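Local coordinates for FdtA domain-containing protein (Helicobacter canadensis MIT 98-5491, PDB 7N67) that probably acts as a sugar 3,4-ketoisomerase of the cupin family, converting a dTDP-linked keto sugar on the way to an unusual formylated sugar, at residues V79-D84 with L129-D134; Y60-D65 with Y124-L129. One frame throughout, in Å; residues are numbered along the deposited sequence.

Contact 1: residues V79-D84 with L129-D134; sequences VLIMMD and LVLASD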
loop_
_atom_site.group_PDB
_atom_site.type_symbol
_atom_site.label_atom_id
_atom_site.label_comp_id
_atom_site.label_asym_id
_atom_site.label_seq_id
_atom_site.Cartn_x
_atom_site.Cartn_y
_atom_site.Cartn_z
ATOM N N VAL B 79 20.546 -8.181 1.382
ATOM C CA VAL B 79 19.380 -8.816 0.699
ATOM C C VAL B 79 18.227 -7.804 0.646
ATOM O O VAL B 79 17.813 -7.330 1.711
ATOM C CB VAL B 79 18.965 -10.124 1.389
ATOM C CG1 VAL B 79 17.581 -10.583 0.954
ATOM C CG2 VAL B 79 19.979 -11.217 1.145
ATOM N N LEU B 80 17.729 -7.521 -0.561
ATOM C CA LEU B 80 16.674 -6.506 -0.840
ATOM C C LEU B 80 15.338 -7.218 -1.019
ATOM O O LEU B 80 15.309 -8.251 -1.696
ATOM C CB LEU B 80 17.031 -5.735 -2.114
ATOM C CG LEU B 80 17.895 -4.498 -1.918
ATOM C CD1 LEU B 80 19.242 -4.865 -1.332
ATOM C CD2 LEU B 80 18.048 -3.753 -3.232
ATOM N N ILE B 81 14.285 -6.680 -0.417
ATOM C CA ILE B 81 12.890 -7.180 -0.566
ATOM C C ILE B 81 11.959 -5.975 -0.722
ATOM O O ILE B 81 11.962 -5.132 0.182
ATOM C CB ILE B 81 12.526 -8.021 0.659
ATOM C CG1 ILE B 81 13.587 -9.102 0.890
ATOM C CG2 ILE B 81 11.125 -8.590 0.500
ATOM C CD1 ILE B 81 13.467 -9.822 2.196
ATOM N N MET B 82 11.252 -5.869 -1.850
ATOM C CA MET B 82 10.143 -4.884 -2.011
ATOM C C MET B 82 8.923 -5.401 -1.260
ATOM O O MET B 82 8.236 -6.288 -1.786
ATOM C CB MET B 82 9.747 -4.670 -3.474
ATOM C CG MET B 82 10.805 -3.943 -4.259
ATOM S SD MET B 82 11.261 -2.363 -3.505
ATOM C CE MET B 82 9.747 -1.445 -3.768
ATOM N N MET B 83 8.641 -4.826 -0.102
ATOM C CA MET B 83 7.470 -5.242 0.706
ATOM C C MET B 83 6.185 -4.643 0.122
ATOM O O MET B 83 5.130 -5.233 0.340
ATOM C CB MET B 83 7.624 -4.835 2.173
ATOM C CG MET B 83 7.238 -5.958 3.090
ATOM S SD MET B 83 8.586 -6.285 4.214
ATOM C CE MET B 83 7.839 -5.669 5.719
ATOM N N ASP B 84 6.271 -3.490 -0.536
ATOM C CA ASP B 84 5.107 -2.786 -1.126
ATOM C C ASP B 84 5.527 -2.168 -2.460
ATOM O O ASP B 84 6.552 -1.475 -2.501
ATOM C CB ASP B 84 4.541 -1.730 -0.181
ATOM C CG ASP B 84 3.083 -1.414 -0.447
ATOM O OD1 ASP B 84 2.350 -2.352 -0.653
ATOM O OD2 ASP B 84 2.699 -0.225 -0.432
ATOM N N LEU B 129 12.656 -3.236 2.007
ATOM C CA LEU B 129 13.335 -3.771 3.212
ATOM C C LEU B 129 14.724 -4.238 2.796
ATOM O O LEU B 129 14.834 -4.843 1.712
ATOM C CB LEU B 129 12.509 -4.927 3.788
ATOM C CG LEU B 129 13.132 -5.627 4.990
ATOM C CD1 LEU B 129 13.255 -4.681 6.181
ATOM C CD2 LEU B 129 12.323 -6.863 5.349
ATOM N N VAL B 130 15.740 -3.949 3.611
ATOM C CA VAL B 130 17.146 -4.384 3.347
ATOM C C VAL B 130 17.686 -5.100 4.587
ATOM O O VAL B 130 17.735 -4.486 5.676
ATOM C CB VAL B 130 18.053 -3.204 2.941
ATOM C CG1 VAL B 130 19.470 -3.667 2.625
ATOM C CG2 VAL B 130 17.487 -2.440 1.754
ATOM N N LEU B 131 18.048 -6.361 4.420
ATOM C CA LEU B 131 18.782 -7.160 5.431
ATOM C C LEU B 131 20.269 -6.970 5.139
ATOM O O LEU B 131 20.679 -7.276 3.992
ATOM C CB LEU B 131 18.358 -8.625 5.281
ATOM C CG LEU B 131 17.029 -9.040 5.928
ATOM C CD1 LEU B 131 16.071 -7.883 6.123
ATOM C CD2 LEU B 131 16.358 -10.124 5.113
ATOM N N ALA B 132 21.033 -6.430 6.093
ATOM C CA ALA B 132 22.471 -6.112 5.922
ATOM C C ALA B 132 23.337 -6.986 6.841
ATOM O O ALA B 132 22.902 -7.247 7.988
ATOM C CB ALA B 132 22.703 -4.637 6.171
ATOM N N SER B 133 24.549 -7.314 6.356
ATOM C CA SER B 133 25.553 -8.244 6.940
ATOM C C SER B 133 26.389 -7.581 8.039
ATOM O O SER B 133 27.202 -8.299 8.643
ATOM C CB SER B 133 26.470 -8.791 5.858
ATOM O OG SER B 133 27.393 -7.796 5.385
ATOM N N ASP B 134 26.239 -6.277 8.288
ATOM C CA ASP B 134 27.118 -5.545 9.232
ATOM C C ASP B 134 26.514 -4.190 9.606
ATOM O O ASP B 134 25.586 -3.740 8.921
ATOM C CB ASP B 134 28.508 -5.359 8.623
ATOM C CG ASP B 134 29.644 -5.291 9.634
ATOM O OD1 ASP B 134 29.377 -5.238 10.856
ATOM O OD2 ASP B 134 30.786 -5.302 9.181
#
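Val79 and Leu131 face each other across two antiparallel strands of the cupin fold, joined by a reciprocal pair of backbone hydrogen bonds, Val79 N to Leu131 O at 2.8 Å and Leu131 N to Val79 O at 2.9 Å. Ile81 and Leu129 repeat the pattern two residues further along, where Leu129 N reaches Ile81 O at 2.7 Å and an N-H...O angle of 169°. These four residues put their side chains on one face. Ile81 keeps CG1 anti to its carbonyl carbon (chi1 -53°) and extends through chi2 of 169°, which carries CD1 diagonally across to CD2 of Leu131 at 4.1 Å. Met83, beyond the Ile81-Leu129 pair, forms a classic beta bulge with Asp84 opposite Lys127; its chain, bent at chi2 and chi3, brings SD to 3.9 Å from Leu129 CD2. On the other face, the non-hydrogen-bonded pair Leu80 and Val130 lie alongside one another, Leu80 CD1 meeting Val130 CG1 at 4.1 Å. The Val130 side chain is about 7 Å from bound thymidine diphosphate. Leu43 packs against Ile81 and Leu131, while Met83 of the second subunit touches Leu129. The chemistry thus divides cleanly: backbone bonds satisfy amides and carbonyls between the strands, and apolar side chains pack on both faces, so those buried bonds lie in a largely nonpolar setting.

Contact 2: residues Y60-D65 with Y124-L129; sequences YDTKPD and YGAKLL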
loop_
_atom_site.group_PDB
_atom_site.type_symbol
_atom_site.label_atom_id
_atom_site.label_comp_id
_atom_site.label_asym_id
_atom_site.label_seq_id
_atom_site.Cartn_x
_atom_site.Cartn_y
_atom_site.Cartn_z
ATOM N N TYR B 60 10.594 4.256 2.723
ATOM C CA TYR B 60 9.183 4.514 2.326
ATOM C C TYR B 60 9.035 5.967 1.893
ATOM O O TYR B 60 10.045 6.657 1.915
ATOM C CB TYR B 60 8.240 4.125 3.458
ATOM C CG TYR B 60 8.544 4.789 4.772
ATOM C CD1 TYR B 60 7.813 5.879 5.204
ATOM C CD2 TYR B 60 9.544 4.305 5.607
ATOM C CE1 TYR B 60 8.068 6.476 6.426
ATOM C CE2 TYR B 60 9.800 4.886 6.837
ATOM C CZ TYR B 60 9.051 5.969 7.254
ATOM O OH TYR B 60 9.291 6.561 8.463
ATOM N N ASP B 61 7.829 6.380 1.484
ATOM C CA ASP B 61 7.547 7.695 0.852
ATOM C C ASP B 61 8.474 7.870 -0.350
ATOM O O ASP B 61 9.002 8.971 -0.548
ATOM C CB ASP B 61 7.654 8.829 1.872
ATOM C CG ASP B 61 6.489 8.834 2.844
ATOM O OD1 ASP B 61 5.404 8.333 2.456
ATOM O OD2 ASP B 61 6.660 9.341 3.973
ATOM N N THR B 62 8.629 6.822 -1.152
ATOM C CA THR B 62 9.378 6.863 -2.427
ATOM C C THR B 62 8.507 7.460 -3.536
ATOM O O THR B 62 7.257 7.389 -3.434
ATOM C CB THR B 62 9.852 5.468 -2.833
ATOM O OG1 THR B 62 8.723 4.613 -2.683
ATOM C CG2 THR B 62 11.013 4.995 -1.996
ATOM N N LYS B 63 9.185 7.976 -4.571
ATOM C CA LYS B 63 8.634 8.721 -5.733
ATOM C C LYS B 63 9.304 8.203 -7.005
ATOM O O LYS B 63 10.536 8.082 -7.081
ATOM C CB LYS B 63 8.904 10.224 -5.585
ATOM C CG LYS B 63 7.758 11.069 -5.054
ATOM C CD LYS B 63 7.525 10.950 -3.560
ATOM C CE LYS B 63 7.970 12.156 -2.756
ATOM N NZ LYS B 63 8.835 11.742 -1.621
ATOM N N PRO B 64 8.507 7.903 -8.055
ATOM C CA PRO B 64 9.047 7.448 -9.336
ATOM C C PRO B 64 10.205 8.292 -9.878
ATOM O O PRO B 64 11.048 7.722 -10.513
ATOM C CB PRO B 64 7.859 7.582 -10.299
ATOM C CG PRO B 64 6.642 7.412 -9.407
ATOM C CD PRO B 64 7.039 7.963 -8.053
ATOM N N ASP B 65 10.199 9.596 -9.598
ATOM C CA ASP B 65 11.107 10.601 -10.214
ATOM C C ASP B 65 12.299 10.896 -9.282
ATOM O O ASP B 65 13.197 11.645 -9.719
ATOM C CB ASP B 65 10.318 11.850 -10.650
ATOM C CG ASP B 65 9.338 12.451 -9.635
ATOM O OD1 ASP B 65 8.825 11.709 -8.760
ATOM O OD2 ASP B 65 9.069 13.676 -9.725
ATOM N N TYR B 124 4.823 4.937 -6.387
ATOM C CA TYR B 124 4.597 6.006 -5.395
ATOM C C TYR B 124 4.246 5.360 -4.047
ATOM O O TYR B 124 3.288 4.544 -3.961
ATOM C CB TYR B 124 3.549 6.984 -5.914
ATOM C CG TYR B 124 3.438 8.218 -5.074
ATOM C CD1 TYR B 124 4.141 9.371 -5.408
ATOM C CD2 TYR B 124 2.685 8.207 -3.913
ATOM C CE1 TYR B 124 4.068 10.508 -4.621
ATOM C CE2 TYR B 124 2.604 9.331 -3.112
ATOM C CZ TYR B 124 3.285 10.481 -3.480
ATOM O OH TYR B 124 3.199 11.586 -2.698
ATOM N N GLY B 125 5.059 5.678 -3.033
ATOM C CA GLY B 125 4.924 5.155 -1.665
ATOM C C GLY B 125 5.438 3.729 -1.525
ATOM O O GLY B 125 5.182 3.152 -0.465
ATOM N N ALA B 126 6.153 3.194 -2.529
ATOM C CA ALA B 126 6.778 1.852 -2.509
ATOM C C ALA B 126 7.760 1.762 -1.333
ATOM O O ALA B 126 8.429 2.772 -1.017
ATOM C CB ALA B 126 7.487 1.562 -3.803
ATOM N N LYS B 127 7.853 0.572 -0.737
ATOM C CA LYS B 127 8.613 0.304 0.501
ATOM C C LYS B 127 9.602 -0.818 0.220
ATOM O O LYS B 127 9.181 -1.848 -0.368
ATOM C CB LYS B 127 7.621 -0.041 1.607
ATOM C CG LYS B 127 6.481 0.958 1.687
ATOM C CD LYS B 127 5.586 0.816 2.910
ATOM C CE LYS B 127 4.445 1.823 2.908
ATOM N NZ LYS B 127 3.745 1.834 1.595
ATOM N N LEU B 128 10.867 -0.587 0.578
ATOM C CA LEU B 128 11.973 -1.550 0.385
ATOM C C LEU B 128 12.512 -1.933 1.756
ATOM O O LEU B 128 12.738 -1.014 2.577
ATOM C CB LEU B 128 13.049 -0.877 -0.456
ATOM C CG LEU B 128 14.366 -1.639 -0.597
ATOM C CD1 LEU B 128 14.161 -2.930 -1.373
ATOM C CD2 LEU B 128 15.404 -0.770 -1.287
ATOM N N LEU B 129 12.656 -3.236 2.007
ATOM C CA LEU B 129 13.335 -3.771 3.212
ATOM C C LEU B 129 14.724 -4.238 2.796
ATOM O O LEU B 129 14.834 -4.843 1.712
ATOM C CB LEU B 129 12.509 -4.927 3.788
ATOM C CG LEU B 129 13.132 -5.627 4.990
ATOM C CD1 LEU B 129 13.255 -4.681 6.181
ATOM C CD2 LEU B 129 12.323 -6.863 5.349
HETATM O O HOH W 1 5.356 4.753 1.568
#
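Tyr124 opens the 124-129 segment by laying its ring beside the bent chain of Lys63, whose CD comes within 3.6 Å of Tyr124 CE1. With CG anti to the backbone N (chi1 -170°), the ring also has Thr62 O over one face, toward the rim, and Pro64 CD at its edge. Its hydroxyl is hydrogen-bonded to Asp61 of the fourth subunit. Gly125, at positive phi, gives its N-H to Thr62 O in a nearly straight bond of 2.8 Å and 175°. Its carbonyl takes two donors, Lys127 NZ at 2.8 Å and a water 2.6 Å from Gly125 O that in turn accepts from Asp61 N. Ala126 offers its carbonyl to the hydroxyl of Thr62, which also has a weak bond to Ser123 O; the 2.5 Å between Thr62 OG1 and Ala126 O is unusually short, so its exact length is doubtful. Lys127 begins the strand, its CG 4.0 Å from Tyr60 CB, and its ammonium group also forms a salt bridge to Asp84 of the second subunit. One backbone bond is thus joined by a hydroxyl, a lysine and a water in serving polar backbone atoms of both segments, with the Thr62 side chain about 4 Å from that of the dTDP-binding Arg68.

How the contacts relate
Strand 127-132 serves both contacts, which share Leu129: contact 1 uses its middle and far end against strand 78-84, contact 2 its start and the loop before it against the loop after strand 55-60. Contact 1 is wholly buried near the centre of the chain, apolar apart from regular backbone pairing. Contact 2, centred about 14 Å from the centre of contact 1, is partly buried and relies on bonds from side chains and a water alongside one backbone bond. They meet where Asp84 OD2 makes a 3.1 Å salt bridge to Lys127 NZ. Both also reach the second subunit, illustrating how one strand can begin in polar, partly buried surroundings and run into an apolar core.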